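Local atomic coordinates of extracellular solute-binding protein family 5 (Brucella melitensis, PDB entry 4ONY), a protein that probably binds peptides or related solutes in the periplasm and delivers them to an ABC transporter for uptake. Residues A[15-20]-A[29-34]; A[25-28]-A[34-37]. All coordinates share one frame; numbering follows the deposited sequence.

Both contacts lie within the N-terminal stretch of the chain, where strand 18-20 gives way to the long loop that leads to strand 46-52, and their centres are about 8 Å apart. Along the chain the order is 15-20, 25-28, 29-34 and 34-37, with F34 common to the two contacts. They are tied directly: the hydroxyl of Y17 in contact 1 is hydrogen-bonded to the carbonyl oxygen of L27 in contact 2. The loop thus folds back first on the residues leading into the strand and then on itself, and packs on the antiparallel sheet through contacts with strands 88-90 and 97-108. Neither contact involves the pocket that holds the bound polyether.

Contact 1. Residues A[15-20]-A[29-34]; sequences PDYALS and ADYTHF
The phenol ring of Y17 lies flat against A29, whose CA sits over the ring centre, 3.5 Å from the centroid and only 10° off the ring normal. This CH-pi contact brings the backbone of A29 as well as its methyl group onto the same face. CB leans toward one side of the ring, 3.6 Å from Y17 CE1, while the amide nitrogen lies nearer the hydroxyl end, with A29 N 3.4 Å from Y17 CZ. The first torsion of Y17 (chi1 65°) places CG between the backbone N and the carbonyl carbon and sends the ring toward the loop. Its hydroxyl is hydrogen-bonded to the carbonyl oxygen of L27, so the phenol is held at its polar end as well as across its face. The setting is an antiparallel sheet of a family 5 solute-binding protein, in which strand 18-20 pairs with strand 97-108; residues 29-34 belong to the connection that runs on to strand 46-52. Farther along this connection, Y31 touches the Y17 ring more lightly, its CE1 4.3 Å from Y17 CD2, an oblique approach to the Y17 ring but one in which CD2 meets the edge of the Y31 ring. A water completes the link between the two tyrosines. It donates to Y17 O (2.8 Å) and lies 2.6 Å from Y31 OH, near the plane of the Y31 ring. Y31 also meets Y99 of strand 97-108 edge-to-face, and Y17 packs against that same residue.

Contact 2. Residues A[25-28]-A[34-37]; sequences VALP and FPYT
L27 meets F34 and P35 through apolar contacts alone, using one methyl branch for each. CD1 comes within 3.9 Å of F34 CD1, heading almost straight for that atom and approaching the phenyl ring obliquely, with the two side chains crossing at about a right angle. CD2, the other branch, meets the pyrrolidine ring where L27 and P35 reach toward each other, with L27 CD2 4.0 Å from P35 CD. With CG anti to the carbonyl carbon (chi1 -57°) and CD1 anti to CA (chi2 -178°), the leucine runs out toward F34 with CD1 leading, and CD2 branches off to meet P35. Backbone hydrogen bonding shapes the receiving side: residues 34-37 form a type I beta turn, closed by a bond of 3.3 Å from T37 N to F34 O. Outside partners bind both segments: Y99 OH is hydrogen-bonded to L27 N, and T37 OG1 to H33 ND1 and to the carbonyl oxygen of R244. Within the fold, the contact draws together two parts of the loop between strands 18-20 and 46-52; F34 also packs on L89 of strand 88-90, and its ring meets that of Y99 of strand 97-108, whereas V25 packs on strand 18-20.

Contact 1. Residues A[15-20]-A[29-34]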
loop_
_atom_site.group_PDB
_atom_site.type_symbol
_atom_site.label_atom_id
_atom_site.label_comp_id
_atom_site.label_asym_id
_atom_site.label_seq_id
_atom_site.Cartn_x
_atom_site.Cartn_y
_atom_site.Cartn_z
ATOM N N PRO A 15 6.105 -23.169 13.537
ATOM C CA PRO A 15 5.889 -24.077 12.394
ATOM C C PRO A 15 7.118 -24.094 11.494
ATOM O O PRO A 15 7.868 -23.106 11.469
ATOM C CB PRO A 15 4.682 -23.474 11.698
ATOM C CG PRO A 15 4.732 -22.002 12.043
ATOM C CD PRO A 15 5.337 -21.916 13.413
ATOM N N ASP A 16 7.330 -25.200 10.770
ATOM C CA ASP A 16 8.469 -25.283 9.863
ATOM C C ASP A 16 8.128 -24.906 8.409
ATOM O O ASP A 16 9.004 -24.924 7.556
ATOM C CB ASP A 16 9.147 -26.670 9.944
ATOM C CG ASP A 16 8.303 -27.775 9.308
ATOM O OD1 ASP A 16 7.208 -27.489 8.808
ATOM O OD2 ASP A 16 8.737 -28.939 9.322
ATOM N N TYR A 17 6.875 -24.606 8.136
ATOM C CA TYR A 17 6.357 -24.443 6.790
ATOM C C TYR A 17 5.778 -23.028 6.598
ATOM O O TYR A 17 5.197 -22.709 5.531
ATOM C CB TYR A 17 5.233 -25.457 6.534
ATOM C CG TYR A 17 3.997 -25.230 7.412
ATOM C CD1 TYR A 17 3.922 -25.741 8.721
ATOM C CD2 TYR A 17 2.926 -24.522 6.939
ATOM C CE1 TYR A 17 2.783 -25.533 9.524
ATOM C CE2 TYR A 17 1.808 -24.301 7.727
ATOM C CZ TYR A 17 1.724 -24.794 9.024
ATOM O OH TYR A 17 0.576 -24.530 9.778
ATOM N N ALA A 18 5.907 -22.190 7.608
ATOM C CA ALA A 18 5.323 -20.854 7.548
ATOM C C ALA A 18 6.041 -19.924 8.488
ATOM O O ALA A 18 6.648 -20.363 9.462
ATOM C CB ALA A 18 3.850 -20.893 7.924
ATOM N N LEU A 19 5.968 -18.650 8.193
ATOM C CA LEU A 19 6.511 -17.618 9.063
ATOM C C LEU A 19 5.541 -16.426 9.105
ATOM O O LEU A 19 5.253 -15.817 8.077
ATOM C CB LEU A 19 7.892 -17.239 8.578
ATOM C CG LEU A 19 8.612 -16.139 9.316
ATOM C CD1 LEU A 19 8.801 -16.526 10.771
ATOM C CD2 LEU A 19 9.928 -15.886 8.616
ATOM N N SER A 20 5.006 -16.139 10.291
ATOM C CA SER A 20 4.031 -15.077 10.470
ATOM C C SER A 20 4.581 -14.021 11.381
ATOM O O SER A 20 5.171 -14.323 12.431
ATOM C CB SER A 20 2.730 -15.620 11.070
ATOM O OG SER A 20 1.849 -14.561 11.354
ATOM N N ALA A 29 -0.226 -27.446 8.085
ATOM C CA ALA A 29 0.936 -27.845 7.300
ATOM C C ALA A 29 0.561 -28.625 6.056
ATOM O O ALA A 29 1.331 -28.629 5.100
ATOM C CB ALA A 29 1.887 -28.684 8.139
ATOM N N ASP A 30 -0.593 -29.325 6.084
ATOM C CA ASP A 30 -1.004 -30.204 4.974
ATOM C C ASP A 30 -1.966 -29.493 3.989
ATOM O O ASP A 30 -2.647 -30.149 3.235
ATOM C CB ASP A 30 -1.585 -31.547 5.480
ATOM C CG ASP A 30 -2.830 -31.381 6.445
ATOM O OD1 ASP A 30 -3.076 -30.258 6.916
ATOM O OD2 ASP A 30 -3.542 -32.383 6.770
ATOM N N TYR A 31 -2.030 -28.155 3.998
ATOM C CA TYR A 31 -2.907 -27.466 3.052
ATOM C C TYR A 31 -2.547 -27.924 1.615
ATOM O O TYR A 31 -1.360 -28.145 1.285
ATOM C CB TYR A 31 -2.766 -25.915 3.163
ATOM C CG TYR A 31 -1.429 -25.342 2.705
ATOM C CD1 TYR A 31 -0.309 -25.314 3.557
ATOM C CD2 TYR A 31 -1.279 -24.765 1.450
ATOM C CE1 TYR A 31 0.900 -24.743 3.160
ATOM C CE2 TYR A 31 -0.046 -24.206 1.048
ATOM C CZ TYR A 31 1.043 -24.220 1.903
ATOM O OH TYR A 31 2.279 -23.666 1.555
ATOM N N THR A 32 -3.544 -27.999 0.747
ATOM C CA THR A 32 -3.254 -28.391 -0.658
ATOM C C THR A 32 -3.113 -27.217 -1.617
ATOM O O THR A 32 -2.633 -27.376 -2.730
ATOM C CB THR A 32 -4.325 -29.323 -1.163
ATOM O OG1 THR A 32 -5.588 -28.662 -1.069
ATOM C CG2 THR A 32 -4.306 -30.640 -0.305
ATOM N N HIS A 33 -3.576 -26.043 -1.202
ATOM C CA HIS A 33 -3.434 -24.844 -2.002
ATOM C C HIS A 33 -3.782 -23.633 -1.112
ATOM O O HIS A 33 -4.391 -23.824 -0.064
ATOM C CB HIS A 33 -4.331 -24.892 -3.233
ATOM C CG HIS A 33 -5.791 -24.881 -2.933
ATOM N ND1 HIS A 33 -6.646 -23.913 -3.432
ATOM C CD2 HIS A 33 -6.565 -25.725 -2.205
ATOM C CE1 HIS A 33 -7.880 -24.160 -3.015
ATOM N NE2 HIS A 33 -7.853 -25.238 -2.252
ATOM N N PHE A 34 -3.384 -22.434 -1.530
ATOM C CA PHE A 34 -3.880 -21.213 -0.887
ATOM C C PHE A 34 -5.396 -21.184 -1.108
ATOM O O PHE A 34 -5.892 -21.583 -2.160
ATOM C CB PHE A 34 -3.173 -19.954 -1.453
ATOM C CG PHE A 34 -1.773 -19.734 -0.953
ATOM C CD1 PHE A 34 -1.103 -20.683 -0.203
ATOM C CD2 PHE A 34 -1.073 -18.578 -1.322
ATOM C CE1 PHE A 34 0.177 -20.460 0.228
ATOM C CE2 PHE A 34 0.206 -18.349 -0.893
ATOM C CZ PHE A 34 0.845 -19.298 -0.126
HETATM O O HOH W 1 4.228 -23.971 3.254
#

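Contact 2. Residues A[25-28]-A[34-37]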
loop_
_atom_site.group_PDB
_atom_site.type_symbol
_atom_site.label_atom_id
_atom_site.label_comp_id
_atom_site.label_asym_id
_atom_site.label_seq_id
_atom_site.Cartn_x
_atom_site.Cartn_y
_atom_site.Cartn_z
ATOM N N VAL A 25 -1.023 -18.118 11.956
ATOM C CA VAL A 25 -0.858 -18.902 10.730
ATOM C C VAL A 25 -2.172 -19.587 10.429
ATOM O O VAL A 25 -2.568 -20.522 11.099
ATOM C CB VAL A 25 0.264 -19.926 10.892
ATOM C CG1 VAL A 25 0.398 -20.820 9.635
ATOM C CG2 VAL A 25 1.600 -19.197 11.126
ATOM N N ALA A 26 -2.842 -19.132 9.382
ATOM C CA ALA A 26 -4.155 -19.633 9.052
ATOM C C ALA A 26 -4.150 -21.065 8.501
ATOM O O ALA A 26 -5.096 -21.797 8.719
ATOM C CB ALA A 26 -4.838 -18.681 8.044
ATOM N N LEU A 27 -3.108 -21.463 7.767
ATOM C CA LEU A 27 -3.152 -22.760 7.067
ATOM C C LEU A 27 -2.402 -23.799 7.850
ATOM O O LEU A 27 -1.338 -23.519 8.349
ATOM C CB LEU A 27 -2.528 -22.614 5.685
ATOM C CG LEU A 27 -3.124 -21.561 4.746
ATOM C CD1 LEU A 27 -2.428 -21.557 3.368
ATOM C CD2 LEU A 27 -4.617 -21.793 4.565
ATOM N N PRO A 28 -2.926 -25.024 7.931
ATOM C CA PRO A 28 -2.198 -26.102 8.534
ATOM C C PRO A 28 -1.159 -26.637 7.576
ATOM O O PRO A 28 -1.165 -26.261 6.397
ATOM C CB PRO A 28 -3.281 -27.140 8.817
ATOM C CG PRO A 28 -4.245 -26.929 7.706
ATOM C CD PRO A 28 -4.177 -25.488 7.318
ATOM N N PHE A 34 -3.384 -22.434 -1.530
ATOM C CA PHE A 34 -3.880 -21.213 -0.887
ATOM C C PHE A 34 -5.396 -21.184 -1.108
ATOM O O PHE A 34 -5.892 -21.583 -2.160
ATOM C CB PHE A 34 -3.173 -19.954 -1.453
ATOM C CG PHE A 34 -1.773 -19.734 -0.953
ATOM C CD1 PHE A 34 -1.103 -20.683 -0.203
ATOM C CD2 PHE A 34 -1.073 -18.578 -1.322
ATOM C CE1 PHE A 34 0.177 -20.460 0.228
ATOM C CE2 PHE A 34 0.206 -18.349 -0.893
ATOM C CZ PHE A 34 0.845 -19.298 -0.126
ATOM N N PRO A 35 -6.151 -20.721 -0.096
ATOM C CA PRO A 35 -7.574 -20.882 -0.122
ATOM C C PRO A 35 -8.300 -19.998 -1.161
ATOM O O PRO A 35 -9.496 -20.248 -1.451
ATOM C CB PRO A 35 -7.999 -20.543 1.316
ATOM C CG PRO A 35 -6.969 -19.624 1.798
ATOM C CD PRO A 35 -5.696 -20.105 1.159
ATOM N N TYR A 36 -7.599 -19.083 -1.805
ATOM C CA TYR A 36 -8.202 -18.243 -2.833
ATOM C C TYR A 36 -7.856 -18.601 -4.308
ATOM O O TYR A 36 -8.084 -17.777 -5.217
ATOM C CB TYR A 36 -7.853 -16.783 -2.572
ATOM C CG TYR A 36 -6.372 -16.439 -2.456
ATOM C CD1 TYR A 36 -5.701 -16.604 -1.251
ATOM C CD2 TYR A 36 -5.646 -15.981 -3.555
ATOM C CE1 TYR A 36 -4.358 -16.271 -1.124
ATOM C CE2 TYR A 36 -4.311 -15.659 -3.441
ATOM C CZ TYR A 36 -3.671 -15.802 -2.234
ATOM O OH TYR A 36 -2.376 -15.454 -2.054
ATOM N N THR A 37 -7.332 -19.805 -4.535
ATOM C CA THR A 37 -7.117 -20.303 -5.853
ATOM C C THR A 37 -8.069 -21.440 -6.191
ATOM O O THR A 37 -8.606 -22.130 -5.322
ATOM C CB THR A 37 -5.684 -20.863 -6.040
ATOM O OG1 THR A 37 -5.541 -22.142 -5.368
ATOM C CG2 THR A 37 -4.639 -19.869 -5.582
#